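Local coordinates for aminotransferase TlmJ (Streptoalloteichus hindustanus, PDB 5UID), which probably transfers amino groups with the help of pyridoxal 5'-phosphate, at residues G15-A20 against G255-R260; G64-M69 against I94-A99; E70-G75 against T126-V131; R317-Y320 against Y325-F328; L356-H361 against E370-E375. All coordinates share one frame; numbering follows the deposited sequence. Where two conformers were deposited one is given.

Contact 1 (G15-A20 against G255-R260); sequences GEAELA and GSVQLR. With SO4 (sulfate ion), chain I.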
# COMPACT_ATOMS: atom_id res chain seq x y z
N GLY A 15 -12.89 17.66 -4.42
CA GLY A 15 -13.04 18.71 -5.41
C GLY A 15 -11.88 19.69 -5.48
O GLY A 15 -10.72 19.29 -5.41
N GLU A 16 -12.21 20.98 -5.61
CA GLU A 16 -11.18 21.99 -5.86
C GLU A 16 -10.22 22.13 -4.68
O GLU A 16 -9.01 22.30 -4.89
CB GLU A 16 -11.83 23.33 -6.18
CG GLU A 16 -12.54 23.38 -7.53
CD GLU A 16 -11.57 23.29 -8.70
OE1 GLU A 16 -10.36 23.51 -8.51
OE2 GLU A 16 -12.04 23.00 -9.82
N ALA A 17 -10.73 22.07 -3.45
CA ALA A 17 -9.86 22.23 -2.29
C ALA A 17 -8.86 21.08 -2.20
O ALA A 17 -7.68 21.30 -1.88
CB ALA A 17 -10.69 22.33 -1.01
N GLU A 18 -9.30 19.85 -2.48
CA GLU A 18 -8.38 18.72 -2.50
C GLU A 18 -7.41 18.82 -3.68
O GLU A 18 -6.24 18.44 -3.55
CB GLU A 18 -9.16 17.41 -2.56
CG GLU A 18 -9.91 17.05 -1.28
CD GLU A 18 -11.23 17.79 -1.13
OE1 GLU A 18 -11.61 18.56 -2.04
OE2 GLU A 18 -11.90 17.60 -0.09
N LEU A 19 -7.88 19.33 -4.82
CA LEU A 19 -6.99 19.51 -5.97
C LEU A 19 -5.91 20.54 -5.68
O LEU A 19 -4.75 20.34 -6.05
CB LEU A 19 -7.80 19.93 -7.20
CG LEU A 19 -8.56 18.84 -7.95
CD1 LEU A 19 -9.51 19.47 -8.96
CD2 LEU A 19 -7.58 17.89 -8.65
N ALA A 20 -6.27 21.63 -5.01
CA ALA A 20 -5.29 22.66 -4.69
C ALA A 20 -4.20 22.12 -3.78
O ALA A 20 -3.03 22.49 -3.91
CB ALA A 20 -5.98 23.87 -4.06
N GLY A 255 -5.79 14.31 2.96
CA GLY A 255 -6.40 13.95 4.23
C GLY A 255 -6.68 15.15 5.12
O GLY A 255 -7.73 15.22 5.77
N SER A 256 -5.75 16.10 5.18
CA SER A 256 -5.97 17.29 5.98
C SER A 256 -7.17 18.08 5.47
O SER A 256 -7.92 18.66 6.26
CB SER A 256 -4.71 18.16 6.00
OG SER A 256 -3.70 17.57 6.79
N VAL A 257 -7.35 18.13 4.15
CA VAL A 257 -8.50 18.83 3.59
C VAL A 257 -9.79 18.07 3.91
O VAL A 257 -10.78 18.67 4.35
CB VAL A 257 -8.33 19.02 2.07
CG1 VAL A 257 -9.57 19.66 1.47
CG2 VAL A 257 -7.10 19.88 1.78
N GLN A 258 -9.79 16.75 3.72
CA GLN A 258 -10.97 15.95 4.01
C GLN A 258 -11.32 16.00 5.49
O GLN A 258 -12.50 16.00 5.86
CB GLN A 258 -10.76 14.51 3.55
CG GLN A 258 -10.73 14.33 2.05
CD GLN A 258 -12.12 14.11 1.46
OE1 GLN A 258 -12.80 13.15 1.80
NE2 GLN A 258 -12.53 15.01 0.57
N LEU A 259 -10.31 16.04 6.36
CA LEU A 259 -10.57 16.10 7.79
C LEU A 259 -11.29 17.38 8.18
O LEU A 259 -12.21 17.37 9.01
CB LEU A 259 -9.26 15.95 8.57
CG LEU A 259 -9.36 15.91 10.09
CD1 LEU A 259 -10.36 14.85 10.52
CD2 LEU A 259 -8.00 15.66 10.71
N ARG A 260 -10.89 18.51 7.59
CA ARG A 260 -11.57 19.77 7.87
C ARG A 260 -13.01 19.75 7.38
O ARG A 260 -13.88 20.42 7.96
CB ARG A 260 -10.82 20.95 7.26
CG ARG A 260 -9.56 21.34 8.01
CD ARG A 260 -8.93 22.60 7.42
NE ARG A 260 -8.28 22.35 6.13
CZ ARG A 260 -7.00 22.05 5.99
NH1 ARG A 260 -6.22 21.96 7.06
NH2 ARG A 260 -6.49 21.84 4.79
S SO4 I . -15.89 21.34 -5.11
O1 SO4 I . -15.69 20.23 -4.18
O2 SO4 I . -15.62 22.60 -4.43
O3 SO4 I . -17.27 21.33 -5.59
O4 SO4 I . -14.98 21.20 -6.25
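E18, in the first turn of helix 16-28, reaches across to V257 and Q258 on helix 249-280. CG leaves CB beside the backbone N (chi1 -70°) and comes 3.8 Å from V257 CG1. The bend at chi2 (79°) then carries CD to 3.6 Å from the same methyl, V257 CG1, and the carboxylate divides its two oxygens. E18 OE1 turns back to the start of its own helix and accepts from G15 N at 2.8 Å. With G15 as N-cap and E18 three residues on, this bond is the N3-to-N-cap half of a capping box. E18 OE2 takes the amide of Q258, NE2 to OE2 2.7 Å, approached from above the carboxylate plane, and the two flat groups stand well turned from each other. R261 forms a salt bridge with the same oxygen. The two short helical segments run roughly antiparallel (152°) in a fold-type-I aminotransferase chain whose helix 249-280 begins with the cofactor-pocket residues V250, A251 and I254; the E18 side chain lies about 8 Å from the bound pyridoxal phosphate. An alanine here would remove the carboxylate and would probably leave R261 without its mate and the Q258 amide freer to turn. Q258 has other ties, NE2 to T13 O and OE1 to V190 N. Beside this polar patch A17 CB rests on V257 CG1 at 3.8 Å. E16 N donates to O4 of a sulfate, probably from the crystallisation liquor, at 2.9 Å, while the E16 carboxylate forms a salt bridge with R23 of the second subunit.

Contact 2 (G64-M69 against I94-A99); sequences GLFLSM and IAARGA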
# COMPACT_ATOMS: atom_id res chain seq x y z
N GLY A 64 -2.77 -1.80 8.20
CA GLY A 64 -2.77 -1.50 9.62
C GLY A 64 -3.25 -2.67 10.46
O GLY A 64 -2.76 -2.88 11.58
N LEU A 65 -4.21 -3.44 9.95
CA LEU A 65 -4.68 -4.61 10.68
C LEU A 65 -3.63 -5.71 10.69
O LEU A 65 -3.39 -6.34 11.73
CB LEU A 65 -5.99 -5.12 10.07
CG LEU A 65 -7.24 -4.26 10.27
CD1 LEU A 65 -8.35 -4.68 9.32
CD2 LEU A 65 -7.72 -4.33 11.72
N PHE A 66 -2.99 -5.96 9.55
CA PHE A 66 -1.91 -6.94 9.50
C PHE A 66 -0.76 -6.55 10.43
O PHE A 66 -0.20 -7.40 11.13
CB PHE A 66 -1.39 -7.10 8.06
CG PHE A 66 -2.10 -8.15 7.27
CD1 PHE A 66 -3.37 -7.92 6.76
CD2 PHE A 66 -1.49 -9.37 7.01
CE1 PHE A 66 -4.03 -8.89 6.02
CE2 PHE A 66 -2.14 -10.34 6.27
CZ PHE A 66 -3.41 -10.10 5.78
N LEU A 67 -0.40 -5.26 10.45
CA LEU A 67 0.69 -4.82 11.31
C LEU A 67 0.36 -5.03 12.78
O LEU A 67 1.22 -5.44 13.56
CB LEU A 67 1.00 -3.34 11.05
CG LEU A 67 1.70 -3.00 9.73
CD1 LEU A 67 1.81 -1.49 9.57
CD2 LEU A 67 3.07 -3.65 9.66
N SER A 68 -0.89 -4.75 13.18
CA SER A 68 -1.25 -4.88 14.59
C SER A 68 -1.14 -6.33 15.05
O SER A 68 -0.68 -6.60 16.17
CB SER A 68 -2.66 -4.34 14.82
OG SER A 68 -3.63 -5.16 14.20
N MSE A 69 -1.54 -7.28 14.21
CA MSE A 69 -1.41 -8.69 14.54
C MSE A 69 0.06 -9.10 14.62
O MSE A 69 0.42 -10.00 15.38
CB MSE A 69 -2.16 -9.56 13.53
CG MSE A 69 -3.68 -9.38 13.55
SE MSE A 69 -4.48 -9.73 15.30
CE MSE A 69 -5.15 -7.95 15.68
N ILE A 94 -5.28 -12.25 10.79
CA ILE A 94 -5.09 -13.24 11.85
C ILE A 94 -4.54 -14.54 11.28
O ILE A 94 -3.52 -15.05 11.75
CB ILE A 94 -6.42 -13.47 12.60
CG1 ILE A 94 -6.91 -12.17 13.24
CG2 ILE A 94 -6.27 -14.58 13.64
CD1 ILE A 94 -8.40 -12.12 13.47
N ALA A 95 -5.19 -15.08 10.26
CA ALA A 95 -4.81 -16.38 9.73
C ALA A 95 -3.47 -16.36 9.01
O ALA A 95 -2.82 -17.41 8.91
CB ALA A 95 -5.90 -16.90 8.78
N ALA A 96 -3.03 -15.20 8.50
CA ALA A 96 -1.75 -15.14 7.80
C ALA A 96 -0.58 -15.35 8.76
O ALA A 96 0.48 -15.82 8.34
CB ALA A 96 -1.60 -13.81 7.07
N ARG A 97 -0.75 -15.00 10.03
CA ARG A 97 0.28 -15.22 11.03
C ARG A 97 0.29 -16.65 11.57
O ARG A 97 1.16 -16.97 12.39
CB ARG A 97 0.11 -14.23 12.19
CG ARG A 97 0.34 -12.78 11.81
CD ARG A 97 1.45 -12.18 12.64
NE ARG A 97 2.72 -12.88 12.44
CZ ARG A 97 3.76 -12.78 13.25
NH1 ARG A 97 3.70 -12.00 14.33
NH2 ARG A 97 4.87 -13.45 12.99
N GLY A 98 -0.63 -17.50 11.13
CA GLY A 98 -0.77 -18.83 11.68
C GLY A 98 -1.76 -18.94 12.82
O GLY A 98 -1.94 -20.04 13.35
N ALA A 99 -2.40 -17.84 13.21
CA ALA A 99 -3.39 -17.85 14.28
C ALA A 99 -4.76 -18.23 13.75
O ALA A 99 -5.03 -18.16 12.54
CB ALA A 99 -3.44 -16.49 14.98
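F66 brings ring atom CE2 to 3.6 Å from A96 CB, the methyl lying oblique to the ring. F66 CB leaves the helix to one side, and the outer part of the side chain swings across to make this contact. One turn further on, selenomethionine M69 points toward the other segment. Bends at chi2 and chi3 put SE, not the terminal methyl, 4.0 Å from I94 CG1, the two side chains meeting at a slant. I94 directs its CB away, and the contact is made by CG1, which lies beside the backbone N (chi1 -61°). The third meeting is with backbone: R97 CD stands 3.6 Å from M69 O, and the carbonyl oxygen lies at the edge of the guanidinium, close to its plane, although R97 NH1 is 4.0 Å from M69 O, too far for a bond. Between F66 and M69, S68 OG turns inward on its own helix and donates to L65 O at 2.7 Å, sharing that acceptor with M69 N. G98 follows helix 88-95 in a Schellman motif, its positive phi turning the chain toward strand 100-104. That helix is the crossover of a beta-alpha-beta unit joining the parallel neighbours 79-83 and 100-104. Helix 61-72 lies beside it: M69 and I94 both rest on V80 of strand 79-83, M69 also meets V156 of strand 155-158, and F241 of the second subunit packs on A95 and A96.

Contact 3 (E70-G75 against T126-V131); sequences ELLGVG and TKAVVV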
# COMPACT_ATOMS: atom_id res chain seq x y z
N GLU A 70 0.90 -8.45 13.81
CA GLU A 70 2.33 -8.70 13.89
C GLU A 70 2.92 -8.12 15.17
O GLU A 70 3.66 -8.79 15.89
CB GLU A 70 3.04 -8.11 12.67
CG GLU A 70 2.71 -8.81 11.36
CD GLU A 70 3.31 -8.10 10.15
OE1 GLU A 70 4.12 -7.17 10.35
OE2 GLU A 70 2.96 -8.47 9.01
N LEU A 71 2.58 -6.86 15.48
CA LEU A 71 3.13 -6.21 16.66
C LEU A 71 2.69 -6.91 17.94
O LEU A 71 3.45 -7.00 18.91
CB LEU A 71 2.72 -4.73 16.68
CG LEU A 71 3.30 -3.88 15.55
CD1 LEU A 71 2.59 -2.55 15.48
CD2 LEU A 71 4.80 -3.69 15.74
N LEU A 72 1.45 -7.41 17.97
CA LEU A 72 0.96 -8.10 19.16
C LEU A 72 1.55 -9.50 19.30
O LEU A 72 1.45 -10.09 20.37
CB LEU A 72 -0.57 -8.19 19.12
CG LEU A 72 -1.32 -6.86 19.29
CD1 LEU A 72 -2.81 -7.07 19.09
CD2 LEU A 72 -1.04 -6.27 20.66
N GLY A 73 2.16 -10.03 18.24
CA GLY A 73 2.85 -11.30 18.33
C GLY A 73 1.96 -12.52 18.26
O GLY A 73 2.31 -13.57 18.83
N VAL A 74 0.81 -12.44 17.59
CA VAL A 74 -0.03 -13.61 17.43
C VAL A 74 0.62 -14.57 16.44
O VAL A 74 1.36 -14.17 15.54
CB VAL A 74 -1.45 -13.21 16.97
CG1 VAL A 74 -2.03 -12.15 17.89
CG2 VAL A 74 -1.44 -12.72 15.53
N GLY A 75 0.35 -15.86 16.62
CA GLY A 75 0.94 -16.88 15.78
C GLY A 75 0.26 -18.23 15.93
O GLY A 75 -0.88 -18.33 16.39
N THR A 126 -6.75 -17.06 23.52
CA THR A 126 -7.12 -15.76 22.99
C THR A 126 -6.01 -14.75 23.24
O THR A 126 -5.66 -14.47 24.39
CB THR A 126 -8.43 -15.28 23.62
OG1 THR A 126 -9.43 -16.31 23.49
CG2 THR A 126 -8.92 -14.02 22.92
N LYS A 127 -5.46 -14.18 22.16
CA LYS A 127 -4.40 -13.19 22.27
C LYS A 127 -4.83 -11.79 21.86
O LYS A 127 -4.07 -10.84 22.08
CB LYS A 127 -3.19 -13.62 21.42
CG LYS A 127 -2.55 -14.92 21.87
CD LYS A 127 -2.06 -14.84 23.31
CE LYS A 127 -1.39 -16.14 23.73
NZ LYS A 127 -0.83 -16.06 25.11
N ALA A 128 -6.01 -11.64 21.26
CA ALA A 128 -6.49 -10.32 20.86
C ALA A 128 -7.98 -10.42 20.55
O ALA A 128 -8.51 -11.51 20.31
CB ALA A 128 -5.73 -9.77 19.65
N VAL A 129 -8.64 -9.27 20.57
CA VAL A 129 -10.02 -9.14 20.15
C VAL A 129 -10.10 -7.99 19.15
O VAL A 129 -9.55 -6.91 19.40
CB VAL A 129 -10.97 -8.89 21.34
CG1 VAL A 129 -12.38 -8.60 20.85
CG2 VAL A 129 -10.96 -10.08 22.28
N VAL A 130 -10.75 -8.23 18.02
CA VAL A 130 -10.94 -7.21 16.99
C VAL A 130 -12.43 -6.95 16.85
O VAL A 130 -13.22 -7.90 16.74
CB VAL A 130 -10.34 -7.64 15.63
CG1 VAL A 130 -10.52 -6.54 14.60
CG2 VAL A 130 -8.86 -7.98 15.79
N VAL A 131 -12.81 -5.68 16.88
CA VAL A 131 -14.21 -5.29 16.74
C VAL A 131 -14.27 -4.08 15.82
O VAL A 131 -13.31 -3.32 15.69
CB VAL A 131 -14.84 -4.98 18.12
CG1 VAL A 131 -14.37 -3.63 18.65
CG2 VAL A 131 -16.36 -5.03 18.04
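G73 N donates to E70 O at 3.1 Å, and this bond belongs to the Schellman motif that ends helix 61-72. With positive phi at G73 the chain swings out of the helix, which lets L72 and V74, the residues before and after the glycine, both meet strand 126-132. L72 points at the strand and sets CD1 4.0 Å from A128 CB, its chain nearly extended at chi2 (174°). V74 comes in from one flank, its CG1 4.0 Å from K127 CB. The V74 and K127 side chains slide past each other in opposite directions, and beyond CB the lysine bends at chi2 and leads its charged end away, leaving its root to share in the packing. Here a helix end rests on the sheet of the large alpha/beta domain: strand 126-132 lies between the parallel strands 79-83 and 155-158, with A128 bonded through its backbone to V81 and V129 to V156. L72 extends the same apolar layer onto V156, while A128 also packs on V80. On the polar side E70 forms a salt bridge with R243, and G75 N meets D78 OD2 just before strand 79-83 begins.

Contact 4 (R317-Y320 against Y325-F328); sequences RRLY and YTTF. With SO4 (sulfate ion), chain E.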
# COMPACT_ATOMS: atom_id res chain seq x y z
N ARG A 317 -32.63 -6.75 -6.27
CA ARG A 317 -32.77 -6.87 -7.71
C ARG A 317 -33.71 -5.81 -8.27
O ARG A 317 -33.45 -5.22 -9.32
CB ARG A 317 -33.28 -8.27 -8.08
CG ARG A 317 -32.21 -9.35 -8.06
CD ARG A 317 -32.75 -10.64 -7.45
NE ARG A 317 -34.03 -11.04 -8.02
CZ ARG A 317 -34.83 -11.96 -7.50
NH1 ARG A 317 -35.98 -12.26 -8.09
NH2 ARG A 317 -34.48 -12.58 -6.38
N ARG A 318 -34.82 -5.55 -7.57
CA ARG A 318 -35.77 -4.55 -8.02
C ARG A 318 -35.16 -3.15 -7.95
O ARG A 318 -35.27 -2.37 -8.91
CB ARG A 318 -37.04 -4.61 -7.18
CG ARG A 318 -38.11 -3.62 -7.60
CD ARG A 318 -39.32 -3.68 -6.68
NE ARG A 318 -40.30 -2.65 -6.99
CZ ARG A 318 -41.40 -2.86 -7.71
NH1 ARG A 318 -41.66 -4.07 -8.19
NH2 ARG A 318 -42.24 -1.86 -7.95
N LEU A 319 -34.51 -2.82 -6.83
CA LEU A 319 -33.88 -1.51 -6.70
C LEU A 319 -32.80 -1.30 -7.75
O LEU A 319 -32.67 -0.20 -8.29
CB LEU A 319 -33.31 -1.35 -5.29
CG LEU A 319 -34.36 -1.22 -4.19
CD1 LEU A 319 -33.72 -1.09 -2.82
CD2 LEU A 319 -35.26 -0.04 -4.48
N TYR A 320 -32.03 -2.35 -8.05
CA TYR A 320 -31.02 -2.24 -9.09
C TYR A 320 -31.64 -1.88 -10.43
O TYR A 320 -31.14 -1.00 -11.14
CB TYR A 320 -30.24 -3.56 -9.20
CG TYR A 320 -29.08 -3.49 -10.18
CD1 TYR A 320 -27.82 -3.10 -9.75
CD2 TYR A 320 -29.25 -3.80 -11.52
CE1 TYR A 320 -26.76 -3.04 -10.64
CE2 TYR A 320 -28.19 -3.73 -12.41
CZ TYR A 320 -26.95 -3.35 -11.96
OH TYR A 320 -25.89 -3.28 -12.84
N TYR A 325 -28.57 1.40 -6.39
CA TYR A 325 -27.67 0.34 -5.99
C TYR A 325 -27.80 0.06 -4.49
O TYR A 325 -27.94 0.99 -3.69
CB TYR A 325 -26.22 0.70 -6.33
CG TYR A 325 -25.28 -0.48 -6.30
CD1 TYR A 325 -25.26 -1.39 -7.34
CD2 TYR A 325 -24.43 -0.68 -5.23
CE1 TYR A 325 -24.40 -2.48 -7.32
CE2 TYR A 325 -23.57 -1.76 -5.19
CZ TYR A 325 -23.56 -2.65 -6.24
OH TYR A 325 -22.70 -3.73 -6.20
N THR A 326 -27.78 -1.22 -4.14
CA THR A 326 -27.79 -1.66 -2.75
C THR A 326 -26.79 -2.80 -2.61
O THR A 326 -26.38 -3.40 -3.60
CB THR A 326 -29.17 -2.14 -2.26
OG1 THR A 326 -29.65 -3.19 -3.11
CG2 THR A 326 -30.17 -0.99 -2.22
N THR A 327 -26.40 -3.09 -1.37
CA THR A 327 -25.47 -4.18 -1.10
C THR A 327 -25.62 -4.57 0.37
O THR A 327 -26.41 -4.00 1.11
CB THR A 327 -24.03 -3.77 -1.42
OG1 THR A 327 -23.17 -4.92 -1.28
CG2 THR A 327 -23.55 -2.68 -0.47
N PHE A 328 -24.83 -5.57 0.77
CA PHE A 328 -24.76 -5.98 2.16
C PHE A 328 -23.31 -6.01 2.62
O PHE A 328 -22.45 -6.55 1.93
CB PHE A 328 -25.40 -7.36 2.39
CG PHE A 328 -25.16 -7.91 3.77
CD1 PHE A 328 -25.87 -7.43 4.85
CD2 PHE A 328 -24.20 -8.89 3.99
CE1 PHE A 328 -25.65 -7.92 6.13
CE2 PHE A 328 -23.98 -9.39 5.25
CZ PHE A 328 -24.70 -8.90 6.33
S SO4 E . -20.69 -5.09 -3.89
O1 SO4 E . -22.08 -4.67 -3.92
O2 SO4 E . -20.46 -5.95 -2.73
O3 SO4 E . -19.83 -3.91 -3.80
O4 SO4 E . -20.38 -5.83 -5.11
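The segment after helix 309-321 folds back against the helix's last turns, and its residues 325-328 run along strand 355-358 in the C-terminal part of the aminotransferase fold. The tight part of the contact is inside. L319 points toward the segment and brings CD1 to 3.6 Å from T326 CG2, their side chains crossing at about a right angle. The T326 methyl lies anti to the carbonyl carbon, while its hydroxyl takes the crowded position between backbone N and C (chi1 56°). L356 and L358 touch T326 from strand 355-358, and E375 of helix 366-383 packs on L319. Outside, the contact loosens into two tyrosines. The CD1 atoms of Y320 and Y325 come 3.9 Å apart, with Y325 CD1 at the edge of the Y320 ring and near its plane, and the two side chains cross obliquely. Y320 is exposed, whereas W233 of the second subunit meets the Y325 ring. Y325 has two conformers, so its part in the contact, including a very short approach of its hydroxyl to a bound sulfate, is less certain. That ion, probably from the crystallisation liquor, is also held by R329 and by T327, whose OG1, anti to the backbone N, donates to sulfate O1 at 2.9 Å.

Contact 5 (L356-H361 against E370-E375); sequences LCLPLH and ETVIGE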
# COMPACT_ATOMS: atom_id res chain seq x y z
N LEU A 356 -30.23 -5.12 4.32
CA LEU A 356 -29.87 -4.48 3.06
C LEU A 356 -29.43 -3.06 3.36
O LEU A 356 -30.09 -2.35 4.13
CB LEU A 356 -31.05 -4.48 2.08
CG LEU A 356 -30.73 -4.06 0.65
CD1 LEU A 356 -29.84 -5.10 -0.02
CD2 LEU A 356 -32.00 -3.84 -0.16
N CYS A 357 -28.31 -2.65 2.77
CA CYS A 357 -27.74 -1.33 3.00
C CYS A 357 -28.14 -0.40 1.86
O CYS A 357 -27.91 -0.71 0.69
CB CYS A 357 -26.22 -1.42 3.11
SG CYS A 357 -25.65 -2.51 4.44
N LEU A 358 -28.72 0.74 2.21
CA LEU A 358 -29.20 1.74 1.27
C LEU A 358 -28.14 2.81 1.04
O LEU A 358 -27.27 3.03 1.88
CB LEU A 358 -30.49 2.38 1.78
CG LEU A 358 -31.64 1.45 2.16
CD1 LEU A 358 -32.86 2.27 2.55
CD2 LEU A 358 -31.97 0.48 1.03
N PRO A 359 -28.19 3.49 -0.11
CA PRO A 359 -27.22 4.56 -0.38
C PRO A 359 -27.17 5.59 0.73
O PRO A 359 -28.20 6.12 1.16
CB PRO A 359 -27.73 5.17 -1.69
CG PRO A 359 -28.45 4.06 -2.36
CD PRO A 359 -29.09 3.26 -1.26
N LEU A 360 -25.96 5.88 1.21
CA LEU A 360 -25.76 6.86 2.27
C LEU A 360 -24.37 7.46 2.10
O LEU A 360 -23.37 6.82 2.44
CB LEU A 360 -25.94 6.23 3.64
CG LEU A 360 -25.71 7.17 4.83
CD1 LEU A 360 -26.69 8.34 4.79
CD2 LEU A 360 -25.82 6.41 6.15
N HIS A 361 -24.31 8.69 1.59
CA HIS A 361 -23.07 9.43 1.44
C HIS A 361 -23.41 10.88 1.18
O HIS A 361 -24.53 11.21 0.77
CB HIS A 361 -22.19 8.85 0.32
CG HIS A 361 -22.89 8.75 -1.00
ND1 HIS A 361 -23.05 9.82 -1.84
CD2 HIS A 361 -23.47 7.69 -1.61
CE1 HIS A 361 -23.70 9.43 -2.93
NE2 HIS A 361 -23.97 8.15 -2.81
N GLU A 370 -35.03 11.15 -2.07
CA GLU A 370 -36.44 10.88 -2.31
C GLU A 370 -36.64 9.73 -3.29
O GLU A 370 -37.63 9.00 -3.18
CB GLU A 370 -37.14 12.15 -2.81
CG GLU A 370 -37.11 13.31 -1.82
CD GLU A 370 -37.80 12.99 -0.51
OE1 GLU A 370 -38.79 12.22 -0.53
OE2 GLU A 370 -37.36 13.50 0.54
N THR A 371 -35.72 9.55 -4.24
CA THR A 371 -35.80 8.41 -5.14
C THR A 371 -35.61 7.10 -4.38
O THR A 371 -36.31 6.11 -4.65
CB THR A 371 -34.75 8.54 -6.25
OG1 THR A 371 -34.94 9.78 -6.94
CG2 THR A 371 -34.89 7.39 -7.24
N VAL A 372 -34.68 7.07 -3.42
CA VAL A 372 -34.46 5.86 -2.63
C VAL A 372 -35.68 5.55 -1.78
O VAL A 372 -36.16 4.41 -1.76
CB VAL A 372 -33.19 6.01 -1.78
CG1 VAL A 372 -33.08 4.85 -0.79
CG2 VAL A 372 -31.95 6.06 -2.67
N ILE A 373 -36.19 6.55 -1.05
CA ILE A 373 -37.35 6.33 -0.20
C ILE A 373 -38.55 5.87 -1.02
O ILE A 373 -39.27 4.95 -0.62
CB ILE A 373 -37.68 7.62 0.59
CG1 ILE A 373 -36.53 7.98 1.52
CG2 ILE A 373 -38.97 7.44 1.38
CD1 ILE A 373 -36.72 9.30 2.24
N GLY A 374 -38.77 6.49 -2.18
CA GLY A 374 -39.90 6.11 -3.01
C GLY A 374 -39.78 4.70 -3.55
O GLY A 374 -40.75 3.94 -3.54
N GLU A 375 -38.59 4.32 -4.03
CA GLU A 375 -38.40 2.98 -4.56
C GLU A 375 -38.48 1.93 -3.45
O GLU A 375 -38.99 0.82 -3.69
CB GLU A 375 -37.07 2.88 -5.29
CG GLU A 375 -37.02 3.66 -6.59
CD GLU A 375 -37.99 3.13 -7.62
OE1 GLU A 375 -38.36 1.93 -7.53
OE2 GLU A 375 -38.40 3.90 -8.51
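The end of strand 355-358, which pairs antiparallel with strand 303-306, packs against the C-terminal helix 366-383, and V372 of that helix bridges the two. This valine is the one residue of 370-375 that touches segment 356-361, and it does so with both methyls. V372 CG2, beside the backbone N, stands 4.0 Å from P359 CG, the tip of the proline ring, and the two side chains cross at a slant. V372 CG1 lies on the other branch, anti to the backbone N (chi1 170°), and meets L358 CD1 at a looser 4.2 Å. L358 and P359 both direct their CB toward the helix, so the valine is met by two consecutive residues. The three residues are buried. Y276 of helix 249-280 adds to the cluster, packing on V372 and I373 and using its hydroxyl in a hydrogen bond with P359 O, while L358 also leans on Y303 and V305 of the partner strand. Backbone bonds join L358 to Y303 of strand 303-306 and, further on, L360 to V9. Between the two segments themselves the contact is wholly aliphatic and small, 110 Å² in all. Methyl groups and a proline ring give little direction to such packing, which is consistent with a fit by shape, any directional hold coming probably from hydrogen bonds such as that of Y276 to P359 O.

Contacts 2 and 3 share helix 61-72 and touch each other, their centres about 7 Å apart, joining that helix to its neighbour and to the sheet of the large domain. Contacts 4 and 5 form a second pair, about 9 Å between centres, on the opposite side of the chain's centre from contact 3; T327 O and C357 N probably bond between them. Contact 1 stands apart from both pairs, near the cofactor. It is the polar one, with a hydrogen bond between its segments, whereas contacts 2 to 5 rely chiefly on apolar packing. Contacts 2 and 5 are buried, the others partly so, and the second subunit reaches contacts 1, 2 and 4.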